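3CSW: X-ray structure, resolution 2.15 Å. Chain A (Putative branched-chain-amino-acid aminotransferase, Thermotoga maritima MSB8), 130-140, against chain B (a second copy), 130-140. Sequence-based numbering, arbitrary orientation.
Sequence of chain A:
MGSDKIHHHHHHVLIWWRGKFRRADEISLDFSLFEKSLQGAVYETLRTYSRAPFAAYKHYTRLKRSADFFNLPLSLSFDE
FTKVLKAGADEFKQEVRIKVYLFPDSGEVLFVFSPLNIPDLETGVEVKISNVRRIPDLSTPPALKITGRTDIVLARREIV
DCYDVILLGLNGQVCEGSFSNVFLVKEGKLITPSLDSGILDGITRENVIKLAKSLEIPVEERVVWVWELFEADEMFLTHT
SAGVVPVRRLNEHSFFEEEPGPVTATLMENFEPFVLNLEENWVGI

Chain A 130-140: SNVRRIPDLST
Chain B (130-140) SNVRRIPDLST

Two copies of the same stretch, residues 130-140 of chains A and B, meet about an approximate twofold axis that passes between the side chains of Ile A135 and Ile B135 and between those of Pro A136 and Pro B136. The chains run antiparallel: CA of Arg A133 lies 4.7 Å from CA of Ser B139, and CA of Ser A139 lies 4.5 Å from CA of Arg B133. From Val A132 to Pro A136, and from Val B132 to Pro B136, the backbone is extended, with phi/psi of -87/145 at Arg A133, -61/136 at Arg A134, -67/132 at Ile A135 and -78/159 at Pro A136. It then turns through Asp A137 (-53/-36), Leu A138 (-63/-19) and Ser A139 (-102/-35) before extending again at Thr A140 (-166/138); chain B follows closely. The turn is closed by Pro A136 O, which accepts from Ser A139 N at 3.0 Å and from Thr A140 N at 3.1 Å.

This turn presents the carbonyls of Leu A138 and Leu B138 to the extended segment of the partner. Arg A133 N donates to Leu B138 O at 3.0 Å, and Arg B133 N to Leu A138 O at 2.9 Å, both nearly linear (170° and 167°). A water beside each pair donates a second hydrogen bond to the same carbonyl: one joins Leu B138 O (2.8 Å) to Asn A131 O (2.5 Å), the other Leu A138 O (2.8 Å) to Asn B131 O (2.5 Å), bridging carbonyls that could not bond to each other directly.

Ser A139 and Ser B139, both in rotamer m, complete the pairings. Ser B139 OG donates to Arg A133 O at 2.8 Å, and Ser A139 OG to Arg B133 O at 2.9 Å, so both backbone polar groups of Arg A133 and of Arg B133 are satisfied across the contact. The serine CA also approaches that carbonyl, at 3.3 Å for Ser A139 CA to Arg B133 O.

At the centre, Ile A135 CD1 touches Ile B135 CD1 at 3.8 Å, both side chains having chi1 m and chi2 t, while Pro A136 CD meets Pro B136 CD at 3.6 Å; both prolines are C-gamma endo. The side chains of Arg A133 and Arg B133 start m, m, t, and their aliphatic part packs on leucine: Arg A133 CG lies 3.8 Å from Leu B138 CB. Their guanidinium groups bond elsewhere in the structure. Leu A138 and Leu B138 are m, t; Val A132 and Val B132 are t, with Val A132 CG1 3.5 Å from Ser B139 O. The CA-to-CB bonds of Arg A134 and Arg B134 point away from the other stretch, and the side chains break the symmetry, with chi1-chi3 t, p, t in chain A but t, m, m in chain B, where Arg B134 NH1 donates to Ile B135 O at 2.8 Å.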

# COMPACT_ATOMS: atom_id res chain seq x y z
N SER A 130 11.40 1.40 -14.73
CA SER A 130 10.13 1.01 -15.35
C SER A 130 8.95 1.83 -14.79
O SER A 130 8.97 2.27 -13.62
CB SER A 130 9.89 -0.47 -15.05
OG SER A 130 8.70 -0.96 -15.60
N ASN A 131 7.90 1.97 -15.60
CA ASN A 131 6.60 2.52 -15.17
C ASN A 131 5.68 1.48 -14.58
O ASN A 131 4.56 1.80 -14.24
CB ASN A 131 5.80 3.11 -16.34
CG ASN A 131 6.46 4.28 -16.97
OD1 ASN A 131 7.11 5.10 -16.30
ND2 ASN A 131 6.29 4.38 -18.29
N VAL A 132 6.15 0.24 -14.51
CA VAL A 132 5.43 -0.87 -13.96
C VAL A 132 6.09 -1.25 -12.62
O VAL A 132 7.31 -1.49 -12.57
CB VAL A 132 5.47 -2.06 -14.94
CG1 VAL A 132 4.72 -3.23 -14.37
CG2 VAL A 132 4.90 -1.64 -16.30
N ARG A 133 5.29 -1.28 -11.55
CA ARG A 133 5.74 -1.75 -10.25
C ARG A 133 5.56 -3.25 -10.17
O ARG A 133 4.62 -3.80 -10.71
CB ARG A 133 5.01 -1.09 -9.08
CG ARG A 133 5.15 0.41 -8.97
CD ARG A 133 6.59 0.82 -8.74
NE ARG A 133 6.67 2.28 -8.71
CZ ARG A 133 6.68 3.05 -7.62
NH1 ARG A 133 6.66 2.54 -6.39
NH2 ARG A 133 6.70 4.37 -7.77
N ARG A 134 6.50 -3.90 -9.49
CA ARG A 134 6.44 -5.34 -9.25
C ARG A 134 5.18 -5.70 -8.45
O ARG A 134 4.85 -5.01 -7.49
CB ARG A 134 7.69 -5.77 -8.49
CG ARG A 134 7.95 -7.27 -8.44
CD ARG A 134 8.56 -7.71 -9.75
NE ARG A 134 9.22 -9.00 -9.65
CZ ARG A 134 8.80 -10.15 -10.17
NH1 ARG A 134 7.67 -10.24 -10.85
NH2 ARG A 134 9.54 -11.24 -10.02
N ILE A 135 4.48 -6.77 -8.87
CA ILE A 135 3.24 -7.18 -8.21
C ILE A 135 3.60 -7.64 -6.80
O ILE A 135 4.56 -8.42 -6.63
CB ILE A 135 2.49 -8.33 -8.96
CG1 ILE A 135 2.06 -7.88 -10.36
CG2 ILE A 135 1.28 -8.81 -8.12
CD1 ILE A 135 1.45 -9.04 -11.25
N PRO A 136 2.85 -7.16 -5.79
CA PRO A 136 3.17 -7.52 -4.41
C PRO A 136 2.69 -8.93 -4.08
O PRO A 136 1.79 -9.45 -4.75
CB PRO A 136 2.43 -6.46 -3.59
CG PRO A 136 1.24 -6.13 -4.39
CD PRO A 136 1.70 -6.24 -5.85
N ASP A 137 3.28 -9.52 -3.05
CA ASP A 137 2.96 -10.87 -2.58
C ASP A 137 1.47 -11.13 -2.30
O ASP A 137 0.99 -12.22 -2.54
CB ASP A 137 3.81 -11.20 -1.31
CG ASP A 137 3.84 -12.70 -1.00
OD1 ASP A 137 4.20 -13.51 -1.89
OD2 ASP A 137 3.51 -13.07 0.16
N LEU A 138 0.73 -10.15 -1.79
CA LEU A 138 -0.73 -10.33 -1.55
C LEU A 138 -1.55 -10.58 -2.82
O LEU A 138 -2.66 -11.10 -2.75
CB LEU A 138 -1.33 -9.15 -0.78
CG LEU A 138 -1.14 -9.10 0.73
CD1 LEU A 138 -1.57 -7.73 1.26
CD2 LEU A 138 -1.87 -10.23 1.45
N SER A 139 -0.99 -10.22 -3.97
CA SER A 139 -1.63 -10.42 -5.28
C SER A 139 -1.09 -11.61 -6.08
O SER A 139 -1.82 -12.23 -6.87
CB SER A 139 -1.45 -9.14 -6.11
OG SER A 139 -2.17 -8.06 -5.58
N THR A 140 0.21 -11.87 -5.96
CA THR A 140 0.87 -12.95 -6.70
C THR A 140 2.24 -13.21 -6.08
O THR A 140 2.92 -12.26 -5.73
CB THR A 140 1.06 -12.59 -8.21
OG1 THR A 140 -0.20 -12.28 -8.80
CG2 THR A 140 1.71 -13.74 -8.99
N SER B 130 -11.68 -14.70 -1.62
CA SER B 130 -10.41 -15.19 -2.15
C SER B 130 -9.24 -14.70 -1.31
O SER B 130 -9.29 -13.62 -0.74
CB SER B 130 -10.19 -14.69 -3.57
OG SER B 130 -8.95 -15.13 -4.07
N ASN B 131 -8.18 -15.51 -1.32
CA ASN B 131 -6.87 -15.20 -0.74
C ASN B 131 -5.94 -14.46 -1.74
O ASN B 131 -4.74 -14.32 -1.47
CB ASN B 131 -6.19 -16.51 -0.28
CG ASN B 131 -7.00 -17.25 0.80
N VAL B 132 -6.46 -14.04 -2.89
CA VAL B 132 -5.70 -13.32 -3.90
C VAL B 132 -6.25 -11.91 -4.02
O VAL B 132 -7.43 -11.72 -4.29
CB VAL B 132 -5.73 -14.05 -5.25
CG1 VAL B 132 -4.87 -13.32 -6.28
CG2 VAL B 132 -5.27 -15.49 -5.09
N ARG B 133 -5.41 -10.91 -3.74
CA ARG B 133 -5.82 -9.52 -3.90
C ARG B 133 -5.65 -9.07 -5.36
O ARG B 133 -4.68 -9.40 -6.02
CB ARG B 133 -5.05 -8.59 -2.96
CG ARG B 133 -5.24 -8.86 -1.46
CD ARG B 133 -6.70 -8.88 -1.01
NE ARG B 133 -6.74 -9.17 0.41
CZ ARG B 133 -6.65 -8.27 1.38
NH1 ARG B 133 -6.55 -6.97 1.13
NH2 ARG B 133 -6.61 -8.67 2.64
N ARG B 134 -6.60 -8.28 -5.81
CA ARG B 134 -6.60 -7.68 -7.13
C ARG B 134 -5.32 -6.85 -7.29
O ARG B 134 -4.96 -6.07 -6.39
CB ARG B 134 -7.88 -6.84 -7.29
CG ARG B 134 -8.24 -6.31 -8.69
CD ARG B 134 -7.60 -4.97 -9.03
NE ARG B 134 -8.16 -3.87 -8.27
CZ ARG B 134 -7.51 -2.77 -7.88
NH1 ARG B 134 -6.23 -2.55 -8.14
NH2 ARG B 134 -8.16 -1.86 -7.17
N ILE B 135 -4.64 -7.07 -8.43
CA ILE B 135 -3.32 -6.48 -8.72
C ILE B 135 -3.46 -4.97 -8.64
O ILE B 135 -4.37 -4.40 -9.21
CB ILE B 135 -2.78 -6.94 -10.13
CG1 ILE B 135 -2.45 -8.44 -10.12
CG2 ILE B 135 -1.60 -6.14 -10.59
CD1 ILE B 135 -2.36 -9.03 -11.52
N PRO B 136 -2.53 -4.31 -7.93
CA PRO B 136 -2.65 -2.87 -7.86
C PRO B 136 -2.46 -2.16 -9.22
O PRO B 136 -1.75 -2.67 -10.09
CB PRO B 136 -1.52 -2.47 -6.93
CG PRO B 136 -0.52 -3.57 -7.04
CD PRO B 136 -1.34 -4.81 -7.21
N ASP B 137 -3.05 -0.97 -9.32
CA ASP B 137 -3.03 -0.11 -10.49
C ASP B 137 -1.61 0.29 -10.88
O ASP B 137 -1.32 0.50 -12.05
CB ASP B 137 -3.88 1.14 -10.17
CG ASP B 137 -4.00 2.09 -11.36
OD1 ASP B 137 -4.56 1.69 -12.42
OD2 ASP B 137 -3.50 3.24 -11.25
N LEU B 138 -0.71 0.39 -9.92
CA LEU B 138 0.69 0.69 -10.19
C LEU B 138 1.41 -0.47 -10.92
O LEU B 138 2.47 -0.26 -11.50
CB LEU B 138 1.42 1.13 -8.91
CG LEU B 138 1.20 2.58 -8.40
CD1 LEU B 138 1.77 2.85 -6.97
CD2 LEU B 138 1.83 3.60 -9.35
N SER B 139 0.79 -1.65 -10.98
CA SER B 139 1.38 -2.84 -11.60
C SER B 139 0.69 -3.26 -12.90
O SER B 139 1.34 -3.74 -13.81
CB SER B 139 1.32 -4.05 -10.63
OG SER B 139 2.10 -3.88 -9.49
N THR B 140 -0.64 -3.10 -12.96
CA THR B 140 -1.42 -3.47 -14.13
C THR B 140 -2.74 -2.71 -14.08
O THR B 140 -3.33 -2.60 -13.01
CB THR B 140 -1.70 -4.99 -14.11
OG1 THR B 140 -0.45 -5.72 -14.13
CG2 THR B 140 -2.60 -5.39 -15.31
O HOH W 1 3.41 2.33 -12.06
O HOH W 2 -3.46 -12.43 -0.43